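Local atomic coordinates of FACT complex subunit SPT16 (Ashbya gossypii, PDB entry 6A8M), a protein that probably acts, as a subunit of the FACT complex, as a histone chaperone that reorganizes nucleosomes during transcription, replication and repair. Residues A[27-35]-A[125-135]; A[69-79]-A[99-107]. All coordinates share one frame; numbering follows the deposited sequence.

Contact 1. Residues A[27-35]-A[125-135]; sequences DGSPSSLVF and VREAGSAVGLA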
ATOM      1  N   ASP A  27       4.195  -4.446  21.083  1.00 21.84           N
ATOM      2  CA  ASP A  27       5.370  -5.196  21.506  1.00 22.53           C
ATOM      3  C   ASP A  27       6.432  -4.239  22.025  1.00 22.56           C
ATOM      4  O   ASP A  27       6.663  -3.172  21.451  1.00 24.24           O
ATOM      5  CB  ASP A  27       5.936  -6.010  20.337  1.00 24.79           C
ATOM      6  CG  ASP A  27       5.032  -7.166  19.923  1.00 27.00           C
ATOM      7  OD1 ASP A  27       4.061  -7.471  20.660  1.00 27.70           O
ATOM      8  OD2 ASP A  27       5.296  -7.761  18.848  1.00 24.56           O
ATOM      9  N   GLY A  28       7.074  -4.617  23.126  1.00 23.63           N
ATOM     10  CA  GLY A  28       8.081  -3.766  23.722  1.00 25.23           C
ATOM     11  C   GLY A  28       7.552  -2.714  24.672  1.00 25.22           C
ATOM     12  O   GLY A  28       8.359  -1.999  25.276  1.00 26.84           O
ATOM     13  N   SER A  29       6.231  -2.587  24.810  1.00 24.92           N
ATOM     14  CA  SER A  29       5.604  -1.683  25.771  1.00 26.10           C
ATOM     15  C   SER A  29       6.188  -0.266  25.739  1.00 24.40           C
ATOM     16  O   SER A  29       6.757   0.200  26.730  1.00 26.87           O
ATOM     17  CB  SER A  29       5.698  -2.260  27.178  1.00 29.18           C
ATOM     18  OG  SER A  29       5.084  -3.536  27.269  1.00 29.47           O
ATOM     19  N   PRO A  30       6.087   0.442  24.615  1.00 21.85           N
ATOM     20  CA  PRO A  30       6.587   1.821  24.600  1.00 22.47           C
ATOM     21  C   PRO A  30       5.724   2.696  25.500  1.00 22.63           C
ATOM     22  O   PRO A  30       4.509   2.504  25.597  1.00 24.40           O
ATOM     23  CB  PRO A  30       6.475   2.229  23.122  1.00 21.03           C
ATOM     24  CG  PRO A  30       5.354   1.364  22.592  1.00 20.24           C
ATOM     25  CD  PRO A  30       5.465   0.053  23.333  1.00 23.31           C
ATOM     26  N   SER A  31       6.369   3.650  26.170  1.00 23.10           N
ATOM     27  CA  SER A  31       5.690   4.596  27.047  1.00 25.90           C
ATOM     28  C   SER A  31       5.273   5.871  26.330  1.00 22.69           C
ATOM     29  O   SER A  31       4.485   6.653  26.881  1.00 22.25           O
ATOM     30  CB  SER A  31       6.594   4.969  28.225  1.00 28.94           C
ATOM     31  OG  SER A  31       7.011   3.821  28.936  1.00 33.29           O
ATOM     32  N   SER A  32       5.782   6.090  25.124  1.00 21.03           N
ATOM     33  CA  SER A  32       5.473   7.247  24.293  1.00 20.92           C
ATOM     34  C   SER A  32       5.940   6.907  22.885  1.00 20.48           C
ATOM     35  O   SER A  32       6.686   5.952  22.687  1.00 20.40           O
ATOM     36  CB  SER A  32       6.158   8.521  24.796  1.00 23.41           C
ATOM     37  OG  SER A  32       7.579   8.416  24.771  1.00 23.10           O
ATOM     38  N   LEU A  33       5.498   7.708  21.915  1.00 18.12           N
ATOM     39  CA  LEU A  33       5.849   7.542  20.511  1.00 17.79           C
ATOM     40  C   LEU A  33       6.431   8.852  20.011  1.00 16.21           C
ATOM     41  O   LEU A  33       5.945   9.920  20.390  1.00 15.07           O
ATOM     42  CB  LEU A  33       4.630   7.190  19.663  1.00 16.13           C
ATOM     43  CG  LEU A  33       3.790   5.987  20.084  1.00 16.88           C
ATOM     44  CD1 LEU A  33       2.643   5.788  19.132  1.00 15.18           C
ATOM     45  CD2 LEU A  33       4.691   4.738  20.141  1.00 19.86           C
ATOM     46  N   VAL A  34       7.457   8.782  19.157  1.00 15.61           N
ATOM     47  CA  VAL A  34       7.967   9.966  18.465  1.00 15.94           C
ATOM     48  C   VAL A  34       8.154   9.655  16.980  1.00 15.68           C
ATOM     49  O   VAL A  34       8.870   8.709  16.628  1.00 16.42           O
ATOM     50  CB  VAL A  34       9.292  10.471  19.063  1.00 17.19           C
ATOM     51  CG1 VAL A  34       9.714  11.741  18.341  1.00 15.30           C
ATOM     52  CG2 VAL A  34       9.163  10.727  20.590  1.00 16.41           C
ATOM     53  N   PHE A  35       7.541  10.473  16.118  1.00 14.23           N
ATOM     54  CA  PHE A  35       7.656  10.354  14.667  1.00 13.68           C
ATOM     55  C   PHE A  35       8.141  11.684  14.107  1.00 14.22           C
ATOM     56  O   PHE A  35       7.568  12.731  14.424  1.00 16.11           O
ATOM     57  CB  PHE A  35       6.311   9.979  14.031  1.00 12.47           C
ATOM     58  CG  PHE A  35       5.726   8.714  14.591  1.00 13.61           C
ATOM     59  CD1 PHE A  35       6.155   7.494  14.116  1.00 14.84           C
ATOM     60  CD2 PHE A  35       4.779   8.751  15.593  1.00 12.91           C
ATOM     61  CE1 PHE A  35       5.641   6.312  14.625  1.00 16.76           C
ATOM     62  CE2 PHE A  35       4.254   7.567  16.118  1.00 14.77           C
ATOM     63  CZ  PHE A  35       4.691   6.349  15.631  1.00 16.79           C
ATOM     64  N   VAL A 125       9.455  12.973  27.044  1.00 21.49           N
ATOM     65  CA  VAL A 125       9.593  11.566  26.664  1.00 21.94           C
ATOM     66  C   VAL A 125      10.216  10.754  27.798  1.00 26.79           C
ATOM     67  O   VAL A 125       9.746   9.658  28.134  1.00 25.81           O
ATOM     68  CB  VAL A 125      10.402  11.444  25.360  1.00 21.36           C
ATOM     69  CG1 VAL A 125      10.914  10.042  25.187  1.00 21.22           C
ATOM     70  CG2 VAL A 125       9.549  11.868  24.152  1.00 18.93           C
ATOM     71  N   ARG A 126      11.284  11.274  28.409  1.00 29.66           N
ATOM     72  CA  ARG A 126      11.953  10.509  29.459  1.00 33.41           C
ATOM     73  C   ARG A 126      11.097  10.425  30.717  1.00 31.94           C
ATOM     74  O   ARG A 126      11.173   9.437  31.454  1.00 32.12           O
ATOM     75  CB  ARG A 126      13.323  11.114  29.762  1.00 35.35           C
ATOM     76  CG  ARG A 126      13.305  12.498  30.412  1.00 39.54           C
ATOM     77  CD  ARG A 126      14.712  13.087  30.460  1.00 43.95           C
ATOM     78  NE  ARG A 126      14.798  14.310  31.261  1.00 46.50           N
ATOM     79  CZ  ARG A 126      15.276  14.360  32.501  1.00 49.13           C
ATOM     80  NH1 ARG A 126      15.722  13.255  33.089  1.00 51.09           N
ATOM     81  NH2 ARG A 126      15.318  15.516  33.155  1.00 49.05           N
ATOM     82  N   GLU A 127      10.270  11.438  30.968  1.00 31.50           N
ATOM     83  CA  GLU A 127       9.325  11.364  32.077  1.00 34.17           C
ATOM     84  C   GLU A 127       8.321  10.241  31.856  1.00 31.25           C
ATOM     85  O   GLU A 127       7.949   9.535  32.800  1.00 33.47           O
ATOM     86  CB  GLU A 127       8.607  12.706  32.240  1.00 38.35           C
ATOM     87  CG  GLU A 127       7.424  12.677  33.200  1.00 44.57           C
ATOM     88  CD  GLU A 127       7.817  12.206  34.592  1.00 51.83           C
ATOM     89  OE1 GLU A 127       8.956  12.499  35.033  1.00 53.94           O
ATOM     90  OE2 GLU A 127       6.987  11.533  35.242  1.00 54.82           O
ATOM     91  N   ALA A 128       7.895  10.049  30.606  1.00 25.50           N
ATOM     92  CA  ALA A 128       6.951   8.986  30.278  1.00 24.50           C
ATOM     93  C   ALA A 128       7.554   7.607  30.531  1.00 27.48           C
ATOM     94  O   ALA A 128       6.865   6.703  31.021  1.00 29.15           O
ATOM     95  CB  ALA A 128       6.503   9.125  28.818  1.00 20.63           C
ATOM     96  N   GLY A 129       8.824   7.423  30.208  1.00 28.32           N
ATOM     97  CA  GLY A 129       9.443   6.117  30.348  1.00 31.90           C
ATOM     98  C   GLY A 129      10.645   5.963  29.446  1.00 33.51           C
ATOM     99  O   GLY A 129      10.941   6.807  28.597  1.00 32.08           O
ATOM    100  N   SER A 130      11.347   4.841  29.641  1.00 33.96           N
ATOM    101  CA  SER A 130      12.593   4.630  28.919  1.00 35.14           C
ATOM    102  C   SER A 130      12.365   4.012  27.546  1.00 32.70           C
ATOM    103  O   SER A 130      13.203   4.188  26.657  1.00 32.78           O
ATOM    104  CB  SER A 130      13.548   3.754  29.739  1.00 41.59           C
ATOM    105  OG  SER A 130      12.935   2.538  30.122  1.00 44.77           O
ATOM    106  N   ALA A 131      11.265   3.286  27.356  1.00 31.10           N
ATOM    107  CA  ALA A 131      10.945   2.694  26.061  1.00 29.46           C
ATOM    108  C   ALA A 131      10.170   3.707  25.229  1.00 28.13           C
ATOM    109  O   ALA A 131       9.082   4.146  25.629  1.00 27.26           O
ATOM    110  CB  ALA A 131      10.133   1.410  26.227  1.00 29.54           C
ATOM    111  N   VAL A 132      10.711   4.039  24.055  1.00 25.83           N
ATOM    112  CA  VAL A 132      10.134   5.030  23.152  1.00 23.14           C
ATOM    113  C   VAL A 132       9.843   4.354  21.823  1.00 21.43           C
ATOM    114  O   VAL A 132      10.748   3.788  21.209  1.00 20.41           O
ATOM    115  CB  VAL A 132      11.091   6.221  22.953  1.00 24.30           C
ATOM    116  CG1 VAL A 132      10.368   7.378  22.293  1.00 22.24           C
ATOM    117  CG2 VAL A 132      11.699   6.641  24.286  1.00 24.76           C
ATOM    118  N   GLY A 133       8.597   4.457  21.362  1.00 20.28           N
ATOM    119  CA  GLY A 133       8.214   3.853  20.097  1.00 20.12           C
ATOM    120  C   GLY A 133       8.639   4.744  18.944  1.00 18.71           C
ATOM    121  O   GLY A 133       8.381   5.950  18.949  1.00 17.06           O
ATOM    122  N   LEU A 134       9.320   4.154  17.966  1.00 17.67           N
ATOM    123  CA  LEU A 134       9.902   4.887  16.856  1.00 17.86           C
ATOM    124  C   LEU A 134       9.669   4.121  15.561  1.00 17.00           C
ATOM    125  O   LEU A 134       9.516   2.900  15.570  1.00 17.98           O
ATOM    126  CB  LEU A 134      11.409   5.084  17.040  1.00 19.12           C
ATOM    127  CG  LEU A 134      11.883   5.829  18.284  1.00 21.56           C
ATOM    128  CD1 LEU A 134      13.389   5.764  18.322  1.00 22.33           C
ATOM    129  CD2 LEU A 134      11.411   7.261  18.217  1.00 21.54           C
ATOM    130  N   ALA A 135       9.644   4.857  14.446  1.00 16.03           N
ATOM    131  CA  ALA A 135       9.707   4.253  13.112  1.00 16.87           C
ATOM    132  C   ALA A 135      11.186   4.099  12.767  1.00 20.01           C
ATOM    133  O   ALA A 135      11.811   4.984  12.174  1.00 19.37           O
ATOM    134  CB  ALA A 135       8.935   5.101  12.101  1.00 16.57           C
TER
HETATM  135  O   HOH W   1       8.741   6.953  26.553  1.00 22.91           O
HETATM  136  O   HOH W   2      10.421   7.707  14.673  1.00 19.01           O
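Val34 and Val125 meet through their CG2 methyls, 3.8 Å apart. The same Val34 CG2 rests against CG1 of Val132 at 3.9 Å. One methyl thus touches both the end of the helix and the strand that follows it. Val34 holds CG1 anti to its backbone N (chi1 -177°), which turns CG2 toward these two valines. The CD2 methyl of Leu134 lies against Val34 CB and the Val34 carbonyl. On the other face of the sheet Gly133 has no side chain. CD2 of Leu33 occupies this place, 3.6 Å from Gly133 CA, and the Pro30 ring packs beside the Gly133 backbone.

The two strands run parallel, with their directions 38° apart. Gly133 N donates to Ser32 O at 2.8 Å, and Val34 N donates to Gly133 O. Ser31 N donates to Ala131 O in a third bond, also 2.8 Å. Near Gly129 a water binds Ser32 OG at 2.6 Å and also lies at the carbonyls of Gly129 and Ala131. The chain leaves the helix here, and Gly129 has positive phi. A second water bridges Val34 O and Ala135 N where the strands diverge.

The pair belongs to the mixed sheet of the N-terminal lobe. Strand 32-37 bonds on to strand 64-68, and strand 131-134 to strand 162-165. Trp148 and Trp152 of helix 143-158 pack on Val34, Val132 and Leu134, while helix 48-57 touches Phe35 and Ala135.

Contact 2. Residues A[69-79]-A[99-107]; sequences FKEGCVVITSA and TFKIELWQS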
ATOM      1  N   PHE A  69       1.482  10.503  23.720  1.00 18.15           N
ATOM      2  CA  PHE A  69       1.558  10.089  25.118  1.00 21.92           C
ATOM      3  C   PHE A  69       0.170   9.661  25.582  1.00 21.67           C
ATOM      4  O   PHE A  69      -0.832   9.907  24.905  1.00 22.76           O
ATOM      5  CB  PHE A  69       2.066  11.228  26.018  1.00 19.97           C
ATOM      6  CG  PHE A  69       3.314  11.887  25.522  1.00 19.98           C
ATOM      7  CD1 PHE A  69       3.258  12.917  24.596  1.00 18.04           C
ATOM      8  CD2 PHE A  69       4.551  11.494  26.004  1.00 21.39           C
ATOM      9  CE1 PHE A  69       4.418  13.513  24.135  1.00 18.22           C
ATOM     10  CE2 PHE A  69       5.703  12.094  25.557  1.00 21.49           C
ATOM     11  CZ  PHE A  69       5.644  13.098  24.624  1.00 19.50           C
ATOM     12  N   LYS A  70       0.101   9.049  26.772  1.00 21.48           N
ATOM     13  CA  LYS A  70      -1.209   8.735  27.348  1.00 22.58           C
ATOM     14  C   LYS A  70      -2.093   9.973  27.443  1.00 23.85           C
ATOM     15  O   LYS A  70      -3.284   9.931  27.096  1.00 25.07           O
ATOM     16  CB  LYS A  70      -1.058   8.106  28.736  1.00 24.60           C
ATOM     17  CG  LYS A  70      -2.406   7.988  29.481  1.00 25.76           C
ATOM     18  CD  LYS A  70      -2.317   7.296  30.841  1.00 27.47           C
ATOM     19  CE  LYS A  70      -3.698   7.383  31.528  1.00 29.72           C
ATOM     20  NZ  LYS A  70      -3.858   6.615  32.792  1.00 30.47           N
ATOM     21  N   GLU A  71      -1.537  11.088  27.900  1.00 24.53           N
ATOM     22  CA  GLU A  71      -2.354  12.246  28.245  1.00 25.91           C
ATOM     23  C   GLU A  71      -2.352  13.328  27.172  1.00 23.67           C
ATOM     24  O   GLU A  71      -2.988  14.374  27.368  1.00 24.31           O
ATOM     25  CB  GLU A  71      -1.895  12.848  29.584  1.00 32.61           C
ATOM     26  CG  GLU A  71      -1.577  11.829  30.691  1.00 39.94           C
ATOM     27  CD  GLU A  71      -2.808  11.177  31.328  1.00 45.18           C
ATOM     28  OE1 GLU A  71      -2.667  10.653  32.459  1.00 47.15           O
ATOM     29  OE2 GLU A  71      -3.907  11.184  30.716  1.00 45.80           O
ATOM     30  N   GLY A  72      -1.655  13.126  26.061  1.00 21.55           N
ATOM     31  CA  GLY A  72      -1.634  14.162  25.047  1.00 18.77           C
ATOM     32  C   GLY A  72      -0.722  13.852  23.880  1.00 17.29           C
ATOM     33  O   GLY A  72      -0.203  12.741  23.722  1.00 17.41           O
ATOM     34  N   CYS A  73      -0.561  14.876  23.048  1.00 15.89           N
ATOM     35  CA  CYS A  73       0.176  14.768  21.803  1.00 15.27           C
ATOM     36  C   CYS A  73       0.853  16.110  21.578  1.00 15.34           C
ATOM     37  O   CYS A  73       0.256  17.154  21.845  1.00 17.72           O
ATOM     38  CB  CYS A  73      -0.759  14.406  20.633  1.00 15.38           C
ATOM     39  SG  CYS A  73      -0.050  14.553  18.987  1.00 17.58           S
ATOM     40  N   VAL A  74       2.109  16.077  21.138  1.00 15.23           N
ATOM     41  CA  VAL A  74       2.843  17.285  20.779  1.00 15.35           C
ATOM     42  C   VAL A  74       3.094  17.230  19.284  1.00 15.55           C
ATOM     43  O   VAL A  74       3.583  16.216  18.772  1.00 15.53           O
ATOM     44  CB  VAL A  74       4.171  17.399  21.553  1.00 16.66           C
ATOM     45  CG1 VAL A  74       4.950  18.629  21.072  1.00 16.08           C
ATOM     46  CG2 VAL A  74       3.913  17.484  23.045  1.00 18.32           C
ATOM     47  N   VAL A  75       2.740  18.306  18.585  1.00 15.68           N
ATOM     48  CA  VAL A  75       3.066  18.488  17.175  1.00 15.73           C
ATOM     49  C   VAL A  75       3.978  19.701  17.079  1.00 16.45           C
ATOM     50  O   VAL A  75       3.602  20.791  17.522  1.00 18.85           O
ATOM     51  CB  VAL A  75       1.801  18.693  16.326  1.00 17.16           C
ATOM     52  CG1 VAL A  75       2.155  18.839  14.867  1.00 17.71           C
ATOM     53  CG2 VAL A  75       0.827  17.546  16.551  1.00 16.66           C
ATOM     54  N   ILE A  76       5.169  19.516  16.511  1.00 15.00           N
ATOM     55  CA  ILE A  76       6.088  20.615  16.224  1.00 16.65           C
ATOM     56  C   ILE A  76       6.029  20.835  14.725  1.00 16.32           C
ATOM     57  O   ILE A  76       6.368  19.934  13.949  1.00 16.11           O
ATOM     58  CB  ILE A  76       7.525  20.305  16.668  1.00 16.39           C
ATOM     59  CG1 ILE A  76       7.583  19.960  18.157  1.00 18.00           C
ATOM     60  CG2 ILE A  76       8.481  21.481  16.298  1.00 17.87           C
ATOM     61  CD1 ILE A  76       8.966  19.531  18.633  1.00 19.09           C
ATOM     62  N   THR A  77       5.572  22.009  14.308  1.00 17.23           N
ATOM     63  CA  THR A  77       5.400  22.261  12.884  1.00 18.31           C
ATOM     64  C   THR A  77       5.355  23.768  12.658  1.00 18.47           C
ATOM     65  O   THR A  77       5.277  24.557  13.601  1.00 19.22           O
ATOM     66  CB  THR A  77       4.145  21.566  12.341  1.00 19.05           C
ATOM     67  OG1 THR A  77       4.226  21.483  10.913  1.00 21.85           O
ATOM     68  CG2 THR A  77       2.865  22.322  12.747  1.00 17.59           C
ATOM     69  N   SER A  78       5.396  24.157  11.391  1.00 18.94           N
ATOM     70  CA  SER A  78       5.548  25.564  11.051  1.00 20.09           C
ATOM     71  C   SER A  78       4.259  26.338  11.318  1.00 22.17           C
ATOM     72  O   SER A  78       3.176  25.770  11.467  1.00 20.29           O
ATOM     73  CB  SER A  78       5.925  25.711   9.581  1.00 22.81           C
ATOM     74  OG  SER A  78       4.843  25.277   8.774  1.00 22.84           O
ATOM     75  N   ALA A  79       4.388  27.668  11.342  1.00 23.67           N
ATOM     76  CA  ALA A  79       3.219  28.504  11.578  1.00 25.24           C
ATOM     77  C   ALA A  79       2.169  28.305  10.490  1.00 24.73           C
ATOM     78  O   ALA A  79       0.964  28.326  10.769  1.00 25.42           O
ATOM     79  CB  ALA A  79       3.641  29.972  11.666  1.00 25.93           C
ATOM     80  N   THR A  99      -8.701  14.510  29.641  1.00 44.53           N
ATOM     81  CA  THR A  99      -8.247  13.198  29.196  1.00 37.13           C
ATOM     82  C   THR A  99      -7.035  13.296  28.276  1.00 30.63           C
ATOM     83  O   THR A  99      -6.075  12.534  28.424  1.00 30.11           O
ATOM     84  CB  THR A  99      -9.371  12.453  28.474  1.00 35.44           C
ATOM     85  OG1 THR A  99     -10.035  13.342  27.567  1.00 35.55           O
ATOM     86  CG2 THR A  99     -10.392  11.889  29.460  1.00 36.52           C
ATOM     87  N   PHE A 100      -7.062  14.238  27.338  1.00 25.12           N
ATOM     88  CA  PHE A 100      -6.099  14.231  26.247  1.00 22.96           C
ATOM     89  C   PHE A 100      -5.946  15.648  25.722  1.00 23.54           C
ATOM     90  O   PHE A 100      -6.938  16.279  25.343  1.00 25.80           O
ATOM     91  CB  PHE A 100      -6.571  13.289  25.140  1.00 21.94           C
ATOM     92  CG  PHE A 100      -5.538  12.985  24.111  1.00 21.03           C
ATOM     93  CD1 PHE A 100      -4.539  12.059  24.367  1.00 21.24           C
ATOM     94  CD2 PHE A 100      -5.579  13.589  22.870  1.00 22.09           C
ATOM     95  CE1 PHE A 100      -3.598  11.757  23.419  1.00 19.72           C
ATOM     96  CE2 PHE A 100      -4.625  13.287  21.907  1.00 21.36           C
ATOM     97  CZ  PHE A 100      -3.639  12.365  22.183  1.00 20.51           C
ATOM     98  N   LYS A 101      -4.712  16.140  25.677  1.00 22.37           N
ATOM     99  CA  LYS A 101      -4.450  17.525  25.302  1.00 22.28           C
ATOM    100  C   LYS A 101      -3.412  17.556  24.193  1.00 20.62           C
ATOM    101  O   LYS A 101      -2.283  17.090  24.385  1.00 21.37           O
ATOM    102  CB  LYS A 101      -3.964  18.326  26.510  1.00 25.03           C
ATOM    103  CG  LYS A 101      -3.748  19.799  26.232  1.00 29.31           C
ATOM    104  CD  LYS A 101      -2.952  20.449  27.351  1.00 34.14           C
ATOM    105  CE  LYS A 101      -2.936  21.950  27.177  1.00 37.27           C
ATOM    106  NZ  LYS A 101      -2.837  22.300  25.730  1.00 38.15           N
ATOM    107  N   ILE A 102      -3.784  18.118  23.049  1.00 16.85           N
ATOM    108  CA  ILE A 102      -2.856  18.297  21.932  1.00 18.27           C
ATOM    109  C   ILE A 102      -2.225  19.671  22.056  1.00 19.72           C
ATOM    110  O   ILE A 102      -2.933  20.670  22.212  1.00 20.17           O
ATOM    111  CB  ILE A 102      -3.582  18.162  20.586  1.00 18.66           C
ATOM    112  CG1 ILE A 102      -4.229  16.787  20.435  1.00 18.43           C
ATOM    113  CG2 ILE A 102      -2.629  18.449  19.412  1.00 19.51           C
ATOM    114  CD1 ILE A 102      -5.182  16.725  19.236  1.00 19.93           C
ATOM    115  N   GLU A 103      -0.896  19.729  21.971  1.00 19.39           N
ATOM    116  CA  GLU A 103      -0.167  20.990  21.964  1.00 20.55           C
ATOM    117  C   GLU A 103       0.494  21.183  20.609  1.00 18.42           C
ATOM    118  O   GLU A 103       1.195  20.290  20.126  1.00 18.11           O
ATOM    119  CB  GLU A 103       0.896  21.021  23.068  1.00 22.07           C
ATOM    120  CG  GLU A 103       0.348  20.703  24.431  1.00 24.06           C
ATOM    121  CD  GLU A 103       1.385  20.807  25.518  1.00 28.39           C
ATOM    122  OE1 GLU A 103       1.114  20.323  26.639  1.00 31.77           O
ATOM    123  OE2 GLU A 103       2.466  21.372  25.262  1.00 29.24           O
ATOM    124  N   LEU A 104       0.260  22.342  19.994  1.00 18.28           N
ATOM    125  CA  LEU A 104       0.940  22.727  18.764  1.00 15.85           C
ATOM    126  C   LEU A 104       2.091  23.644  19.153  1.00 19.50           C
ATOM    127  O   LEU A 104       1.868  24.779  19.593  1.00 21.81           O
ATOM    128  CB  LEU A 104      -0.025  23.426  17.807  1.00 17.68           C
ATOM    129  CG  LEU A 104      -1.285  22.615  17.533  1.00 19.92           C
ATOM    130  CD1 LEU A 104      -2.284  23.388  16.679  1.00 20.93           C
ATOM    131  CD2 LEU A 104      -0.889  21.332  16.846  1.00 21.48           C
ATOM    132  N   TRP A 105       3.314  23.154  19.011  1.00 19.41           N
ATOM    133  CA  TRP A 105       4.504  23.982  19.179  1.00 19.56           C
ATOM    134  C   TRP A 105       4.939  24.491  17.806  1.00 20.90           C
ATOM    135  O   TRP A 105       5.230  23.698  16.905  1.00 20.97           O
ATOM    136  CB  TRP A 105       5.631  23.182  19.832  1.00 20.12           C
ATOM    137  CG  TRP A 105       5.322  22.594  21.198  1.00 18.44           C
ATOM    138  CD1 TRP A 105       4.181  22.758  21.945  1.00 19.85           C
ATOM    139  CD2 TRP A 105       6.171  21.730  21.955  1.00 19.01           C
ATOM    140  NE1 TRP A 105       4.273  22.040  23.127  1.00 19.57           N
ATOM    141  CE2 TRP A 105       5.487  21.402  23.155  1.00 19.85           C
ATOM    142  CE3 TRP A 105       7.442  21.188  21.732  1.00 18.11           C
ATOM    143  CZ2 TRP A 105       6.045  20.576  24.129  1.00 20.77           C
ATOM    144  CZ3 TRP A 105       7.989  20.367  22.700  1.00 17.96           C
ATOM    145  CH2 TRP A 105       7.293  20.061  23.879  1.00 20.18           C
ATOM    146  N   GLN A 106       4.996  25.810  17.642  1.00 22.09           N
ATOM    147  CA  GLN A 106       5.326  26.388  16.347  1.00 22.57           C
ATOM    148  C   GLN A 106       6.841  26.358  16.155  1.00 23.51           C
ATOM    149  O   GLN A 106       7.577  26.889  16.983  1.00 23.16           O
ATOM    150  CB  GLN A 106       4.783  27.809  16.293  1.00 28.91           C
ATOM    151  CG  GLN A 106       4.861  28.516  14.972  1.00 34.93           C
ATOM    152  CD  GLN A 106       4.198  29.884  15.049  1.00 40.27           C
ATOM    153  OE1 GLN A 106       4.873  30.917  15.130  1.00 43.03           O
ATOM    154  NE2 GLN A 106       2.870  29.894  15.048  1.00 40.25           N
ATOM    155  N   SER A 107       7.305  25.708  15.094  1.00 23.96           N
ATOM    156  CA  SER A 107       8.725  25.685  14.778  1.00 22.55           C
ATOM    157  C   SER A 107       9.159  27.021  14.174  1.00 22.91           C
ATOM    158  O   SER A 107       8.348  27.892  13.851  1.00 23.34           O
ATOM    159  CB  SER A 107       9.038  24.547  13.810  1.00 23.67           C
ATOM    160  OG  SER A 107       8.496  24.807  12.520  1.00 21.91           O
TER
HETATM  161  O   HOH W   3       6.985  28.841  11.661  1.00 39.86           O
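Val74 and Trp105 form the tight part of a parallel strand pair in a beta-alpha-beta unit. Helix 79-95 makes the crossover between strands 72-77 and 101-106. Val74 CG1 stands over the centre of the six-membered ring of Trp105, a CH-pi contact of 3.4 Å to the centroid and 11° off the ring normal. Ile76 CG1 approaches the same ring obliquely, 3.8 Å from Trp105 CE3. On the other face of the sheet Val75 and Leu104 lie side by side.

Seven backbone hydrogen bonds join the segments, from Lys101 N with Glu71 O to Ser107 N with Thr77 O. At the start of the pair, Gly72 CA sits over a face of the Phe100 ring, 3.8 Å from its centroid. Phe100 is buried further by helix 9-22.

The solvent side is looser. Lys101 leads its amine away from the partner strand. At the far end a water links Ala79 N with Ser107 O. This exposed end still has one close contact, where the Gln106 amide lies over Ala79, its CD 3.4 Å from Ala79 CB.

Glu103 keeps its CG anti to its own carbonyl carbon (chi1 -53°) and is extended beyond it. This brings its carboxylate to the edge of the indole, while its OE1 forms a salt bridge with Arg124 of helix 113-128. Trp105 NE1 donates to the anti lone pair of Glu103 OE2, 2.9 Å away and nearly in the ring plane.

In the fold
Both contacts lie in the N-terminal lobe of this Spt16 fragment, and their centres are about 16 Å apart. They share one six-stranded mixed sheet. Contact 2 pairs strand 72-77 with the outermost strand 101-106. Strand 64-68 separates it from contact 1, which pairs strands 32-37 and 131-134. Along the chain contact 2 is nested inside the loop closed by contact 1, and helix 113-128 leads from one to the other. The contacts also touch directly: Phe69 CD2 packs 3.6 Å from Ser32 CB. The two pairings thus account for four strands of one sheet, and the helices between them in the chain pack with it in the lobe.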